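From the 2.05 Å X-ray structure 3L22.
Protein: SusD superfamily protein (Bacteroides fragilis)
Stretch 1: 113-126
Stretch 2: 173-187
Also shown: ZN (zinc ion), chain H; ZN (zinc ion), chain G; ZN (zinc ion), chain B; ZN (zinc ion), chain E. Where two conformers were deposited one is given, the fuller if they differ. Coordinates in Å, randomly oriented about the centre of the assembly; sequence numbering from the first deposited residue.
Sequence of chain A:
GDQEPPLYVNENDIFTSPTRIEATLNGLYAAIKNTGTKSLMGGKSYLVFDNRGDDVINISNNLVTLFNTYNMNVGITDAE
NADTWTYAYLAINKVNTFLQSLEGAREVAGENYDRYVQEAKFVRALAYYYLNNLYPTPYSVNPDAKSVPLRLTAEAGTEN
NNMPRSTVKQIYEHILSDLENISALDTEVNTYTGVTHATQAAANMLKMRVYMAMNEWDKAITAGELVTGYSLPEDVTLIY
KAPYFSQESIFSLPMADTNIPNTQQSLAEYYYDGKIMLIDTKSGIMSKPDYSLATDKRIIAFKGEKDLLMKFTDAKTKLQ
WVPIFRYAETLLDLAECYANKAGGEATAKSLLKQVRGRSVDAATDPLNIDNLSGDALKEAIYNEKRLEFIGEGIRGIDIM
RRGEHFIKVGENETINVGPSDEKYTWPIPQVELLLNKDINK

Stretch 1, residues 113-126: YDRYVQEAKFVRAL
Stretch 2 (173-187) EHILSDLENISALDT

Two nearly antiparallel helices pack closely where side chains of one settle between those of the other, and this SusD superfamily protein illustrates the principle. Residues 113-126 form a regular helix; the helix of 173-178 crosses it at -161°, with axes 8.8 Å apart at closest approach. Register runs Ala125 with Ile175 (CA to CA 4.9 Å), Lys121 with Asp178 (5.2 Å) and Arg115 with Ala184 (4.8 Å).

Ala125 is a small bump set in a hollow lined by three residues: its CB lies 4.0 Å from Ile175 CG2, 3.9 Å from Asp178 CB and 4.0 Å from Leu179 CD2. Leu179 (mt) also meets Phe122 (chi1 t), CD2 to CD1 3.9 Å. Beside this apolar patch, Arg124 (ttp) grips Asp178 (m) in a two-pronged salt bridge, NE to OD2 2.9 Å and NH2 to OD1 2.8 Å; His174 NE2 also donates to Asp178 OD2 (2.7 Å), while His174 ND1 binds zinc at 2.2 Å.

Beyond the helix, a type I turn, Ile182 to Leu185, continues the contact. Gln118 (mt) reaches into it, its OE1 accepting from Ala184 N (2.9 Å). Ala184 CB packs 3.4 Å from Asp114 CB, and Ala184 O receives Arg115 NE (ttm, 3.0 Å, nearly linear). Leu185 (mt) fills the adjoining groove, CD2 lying 3.4 Å from Glu119 CG and 3.6 Å from Gln118 CB.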

# COMPACT_ATOMS: atom_id res chain seq x y z
N TYR A 113 -20.20 6.68 -17.91
CA TYR A 113 -18.93 7.01 -18.53
C TYR A 113 -17.89 7.57 -17.53
O TYR A 113 -16.80 7.02 -17.41
CB TYR A 113 -19.15 7.99 -19.70
CG TYR A 113 -17.90 8.27 -20.47
CD1 TYR A 113 -17.53 7.46 -21.53
CD2 TYR A 113 -17.05 9.33 -20.13
CE1 TYR A 113 -16.37 7.69 -22.24
CE2 TYR A 113 -15.86 9.56 -20.83
CZ TYR A 113 -15.52 8.71 -21.89
OH TYR A 113 -14.36 8.89 -22.62
N ASP A 114 -18.23 8.63 -16.80
CA ASP A 114 -17.26 9.30 -15.93
C ASP A 114 -16.78 8.43 -14.79
O ASP A 114 -15.60 8.45 -14.45
CB ASP A 114 -17.84 10.59 -15.33
CG ASP A 114 -18.09 11.66 -16.39
OD1 ASP A 114 -17.37 11.65 -17.45
OD2 ASP A 114 -19.01 12.48 -16.14
N ARG A 115 -17.67 7.64 -14.20
CA ARG A 115 -17.26 6.72 -13.19
C ARG A 115 -16.24 5.72 -13.72
O ARG A 115 -15.28 5.41 -13.02
CB ARG A 115 -18.44 5.98 -12.62
CG ARG A 115 -18.01 4.98 -11.54
CD ARG A 115 -19.19 4.36 -10.78
NE ARG A 115 -19.89 5.36 -9.98
CZ ARG A 115 -20.92 5.10 -9.17
NH1 ARG A 115 -21.36 3.84 -8.99
NH2 ARG A 115 -21.49 6.11 -8.52
N TYR A 116 -16.48 5.17 -14.90
CA TYR A 116 -15.55 4.19 -15.47
C TYR A 116 -14.16 4.80 -15.71
O TYR A 116 -13.13 4.19 -15.38
CB TYR A 116 -16.07 3.63 -16.80
CG TYR A 116 -17.37 2.84 -16.77
CD1 TYR A 116 -17.77 2.09 -15.67
CD2 TYR A 116 -18.20 2.84 -17.89
CE1 TYR A 116 -18.98 1.35 -15.72
CE2 TYR A 116 -19.39 2.14 -17.93
CZ TYR A 116 -19.76 1.39 -16.86
OH TYR A 116 -20.94 0.71 -16.98
N VAL A 117 -14.13 6.04 -16.23
CA VAL A 117 -12.87 6.75 -16.44
C VAL A 117 -12.17 6.97 -15.12
O VAL A 117 -10.99 6.72 -14.98
CB VAL A 117 -13.09 8.14 -17.11
CG1 VAL A 117 -11.80 9.01 -17.08
CG2 VAL A 117 -13.59 7.98 -18.57
N GLN A 118 -12.89 7.46 -14.14
CA GLN A 118 -12.25 7.87 -12.89
C GLN A 118 -11.77 6.63 -12.10
O GLN A 118 -10.72 6.65 -11.45
CB GLN A 118 -13.24 8.75 -12.10
CG GLN A 118 -13.45 10.12 -12.78
CD GLN A 118 -14.53 10.96 -12.12
OE1 GLN A 118 -14.96 10.66 -11.01
NE2 GLN A 118 -15.02 11.99 -12.83
N GLU A 119 -12.50 5.53 -12.22
CA GLU A 119 -12.04 4.27 -11.61
C GLU A 119 -10.77 3.75 -12.26
O GLU A 119 -9.84 3.34 -11.56
CB GLU A 119 -13.11 3.16 -11.68
CG GLU A 119 -14.18 3.37 -10.62
CD GLU A 119 -15.12 2.16 -10.47
OE1 GLU A 119 -14.72 0.98 -10.77
OE2 GLU A 119 -16.26 2.41 -10.06
N ALA A 120 -10.73 3.80 -13.58
CA ALA A 120 -9.56 3.31 -14.31
C ALA A 120 -8.33 4.18 -13.98
O ALA A 120 -7.24 3.67 -13.77
CB ALA A 120 -9.85 3.29 -15.80
N LYS A 121 -8.52 5.50 -13.92
CA LYS A 121 -7.44 6.41 -13.53
C LYS A 121 -6.91 6.14 -12.11
O LYS A 121 -5.71 6.22 -11.87
CB LYS A 121 -7.87 7.87 -13.71
CG LYS A 121 -7.95 8.29 -15.19
CD LYS A 121 -8.19 9.80 -15.28
CE LYS A 121 -8.35 10.23 -16.72
NZ LYS A 121 -8.58 11.70 -16.80
N PHE A 122 -7.80 5.79 -11.18
CA PHE A 122 -7.41 5.41 -9.83
C PHE A 122 -6.45 4.20 -9.86
O PHE A 122 -5.43 4.22 -9.19
CB PHE A 122 -8.62 5.09 -8.96
CG PHE A 122 -8.26 4.51 -7.65
CD1 PHE A 122 -7.95 5.36 -6.57
CD2 PHE A 122 -8.15 3.13 -7.47
CE1 PHE A 122 -7.58 4.84 -5.35
CE2 PHE A 122 -7.77 2.61 -6.24
CZ PHE A 122 -7.48 3.50 -5.18
N VAL A 123 -6.78 3.17 -10.63
CA VAL A 123 -5.94 1.98 -10.76
C VAL A 123 -4.55 2.35 -11.33
O VAL A 123 -3.54 1.93 -10.77
CB VAL A 123 -6.63 0.89 -11.58
CG1 VAL A 123 -5.71 -0.29 -11.83
CG2 VAL A 123 -7.91 0.43 -10.85
N ARG A 124 -4.50 3.21 -12.35
CA ARG A 124 -3.20 3.67 -12.88
C ARG A 124 -2.44 4.46 -11.83
O ARG A 124 -1.24 4.26 -11.65
CB ARG A 124 -3.41 4.50 -14.12
CG ARG A 124 -2.12 4.96 -14.78
CD ARG A 124 -2.42 5.48 -16.18
NE ARG A 124 -3.18 6.72 -16.15
CZ ARG A 124 -3.72 7.28 -17.24
NH1 ARG A 124 -3.57 6.76 -18.47
NH2 ARG A 124 -4.35 8.44 -17.11
N ALA A 125 -3.15 5.30 -11.08
CA ALA A 125 -2.55 6.12 -10.04
C ALA A 125 -1.93 5.26 -8.93
O ALA A 125 -0.78 5.49 -8.49
CB ALA A 125 -3.62 7.11 -9.46
N LEU A 126 -2.67 4.23 -8.51
CA LEU A 126 -2.18 3.32 -7.51
C LEU A 126 -0.91 2.55 -7.97
O LEU A 126 0.07 2.36 -7.18
CB LEU A 126 -3.32 2.35 -7.10
CG LEU A 126 -3.14 1.56 -5.82
CD1 LEU A 126 -2.84 2.46 -4.57
CD2 LEU A 126 -4.34 0.62 -5.54
N GLU A 173 3.04 14.09 -9.24
CA GLU A 173 2.21 15.14 -9.86
C GLU A 173 1.24 14.53 -10.86
O GLU A 173 0.10 14.98 -10.95
CB GLU A 173 3.09 16.22 -10.50
CG GLU A 173 3.69 17.17 -9.43
CD GLU A 173 4.83 18.05 -9.92
OE1 GLU A 173 5.51 17.71 -10.94
OE2 GLU A 173 5.05 19.11 -9.28
N HIS A 174 1.67 13.49 -11.56
CA HIS A 174 0.76 12.81 -12.48
C HIS A 174 -0.33 12.02 -11.71
O HIS A 174 -1.51 12.04 -12.07
CB HIS A 174 1.45 11.88 -13.48
CG HIS A 174 0.45 11.06 -14.20
ND1 HIS A 174 -0.30 11.59 -15.21
CD2 HIS A 174 -0.11 9.86 -13.91
CE1 HIS A 174 -1.24 10.74 -15.57
NE2 HIS A 174 -1.15 9.68 -14.78
N ILE A 175 0.07 11.36 -10.64
CA ILE A 175 -0.88 10.67 -9.75
C ILE A 175 -1.96 11.65 -9.31
O ILE A 175 -3.13 11.32 -9.37
CB ILE A 175 -0.18 10.03 -8.53
CG1 ILE A 175 0.66 8.84 -9.00
CG2 ILE A 175 -1.20 9.58 -7.47
CD1 ILE A 175 1.73 8.34 -7.99
N LEU A 176 -1.57 12.88 -8.95
CA LEU A 176 -2.56 13.86 -8.53
C LEU A 176 -3.49 14.22 -9.69
O LEU A 176 -4.69 14.44 -9.46
CB LEU A 176 -1.90 15.12 -7.96
CG LEU A 176 -1.14 14.95 -6.65
CD1 LEU A 176 -0.37 16.27 -6.35
CD2 LEU A 176 -2.06 14.55 -5.52
N SER A 177 -2.96 14.28 -10.92
CA SER A 177 -3.83 14.47 -12.08
C SER A 177 -4.85 13.34 -12.29
O SER A 177 -6.01 13.60 -12.58
CB SER A 177 -3.01 14.62 -13.36
OG SER A 177 -2.25 15.78 -13.31
N ASP A 178 -4.43 12.10 -12.09
CA ASP A 178 -5.34 10.96 -12.21
C ASP A 178 -6.38 10.93 -11.09
O ASP A 178 -7.37 10.21 -11.20
CB ASP A 178 -4.56 9.64 -12.25
CG ASP A 178 -4.03 9.28 -13.65
OD1 ASP A 178 -4.40 9.88 -14.69
OD2 ASP A 178 -3.24 8.33 -13.74
N LEU A 179 -6.15 11.69 -10.01
CA LEU A 179 -7.08 11.75 -8.90
C LEU A 179 -7.79 13.11 -8.82
O LEU A 179 -8.46 13.42 -7.82
CB LEU A 179 -6.32 11.48 -7.60
CG LEU A 179 -5.64 10.10 -7.50
CD1 LEU A 179 -4.83 10.07 -6.21
CD2 LEU A 179 -6.66 8.95 -7.52
N GLU A 180 -7.67 13.92 -9.85
CA GLU A 180 -8.17 15.30 -9.74
C GLU A 180 -9.66 15.43 -9.89
O GLU A 180 -10.22 16.37 -9.34
CB GLU A 180 -7.49 16.24 -10.71
CG GLU A 180 -7.92 16.11 -12.16
CD GLU A 180 -6.98 16.91 -13.13
OE1 GLU A 180 -6.02 17.57 -12.67
OE2 GLU A 180 -7.24 16.86 -14.34
N ASN A 181 -10.26 14.57 -10.70
CA ASN A 181 -11.72 14.56 -10.82
C ASN A 181 -12.26 13.23 -10.32
O ASN A 181 -12.03 12.20 -10.90
CB ASN A 181 -12.20 14.85 -12.23
CG ASN A 181 -13.69 15.24 -12.26
OD1 ASN A 181 -14.40 15.13 -11.24
ND2 ASN A 181 -14.15 15.71 -13.40
N ILE A 182 -12.95 13.30 -9.19
CA ILE A 182 -13.46 12.11 -8.52
C ILE A 182 -14.95 12.14 -8.26
O ILE A 182 -15.48 11.23 -7.64
CB ILE A 182 -12.68 11.82 -7.20
CG1 ILE A 182 -12.81 12.95 -6.18
CG2 ILE A 182 -11.23 11.49 -7.49
CD1 ILE A 182 -12.22 12.55 -4.87
N SER A 183 -15.65 13.13 -8.79
CA SER A 183 -17.04 13.34 -8.39
C SER A 183 -17.99 12.33 -8.99
O SER A 183 -19.10 12.26 -8.53
CB SER A 183 -17.51 14.74 -8.78
OG SER A 183 -17.26 14.95 -10.17
N ALA A 184 -17.57 11.51 -9.96
CA ALA A 184 -18.43 10.46 -10.48
C ALA A 184 -18.15 9.14 -9.77
O ALA A 184 -18.89 8.18 -9.99
CB ALA A 184 -18.28 10.31 -11.97
N LEU A 185 -17.11 9.07 -8.93
CA LEU A 185 -16.87 7.85 -8.21
C LEU A 185 -17.96 7.56 -7.18
O LEU A 185 -18.57 8.46 -6.62
CB LEU A 185 -15.50 7.83 -7.54
CG LEU A 185 -14.29 7.80 -8.48
CD1 LEU A 185 -13.03 7.97 -7.59
CD2 LEU A 185 -14.22 6.53 -9.39
N ASP A 186 -18.17 6.28 -6.93
CA ASP A 186 -19.16 5.79 -5.93
C ASP A 186 -18.75 6.17 -4.49
O ASP A 186 -17.59 6.55 -4.25
CB ASP A 186 -19.23 4.26 -6.05
CG ASP A 186 -20.36 3.65 -5.25
OD1 ASP A 186 -21.46 4.23 -5.32
OD2 ASP A 186 -20.11 2.61 -4.56
N THR A 187 -19.70 6.11 -3.57
CA THR A 187 -19.50 6.46 -2.18
C THR A 187 -20.03 5.45 -1.17
O THR A 187 -20.24 5.81 -0.03
CB THR A 187 -20.18 7.82 -1.87
OG1 THR A 187 -21.57 7.68 -2.11
CG2 THR A 187 -19.64 8.97 -2.77
ZN ZN H . -0.10 13.52 -16.18
ZN ZN G . -18.61 13.02 -18.83
ZN ZN B . -17.42 0.70 -9.96
ZN ZN E . -23.25 3.32 -5.28
O HOH W 1 -19.00 15.02 -17.46
O HOH W 2 -21.25 8.98 -7.11
O HOH W 3 -9.57 8.84 -10.31
O HOH W 4 -17.02 13.90 -12.61
O HOH W 5 -16.70 4.28 -8.21
O HOH W 6 -18.54 1.27 -8.48
O HOH W 7 -18.68 0.62 -11.83
O HOH W 8 -17.25 12.93 -20.05
O HOH W 9 -20.65 11.70 -19.21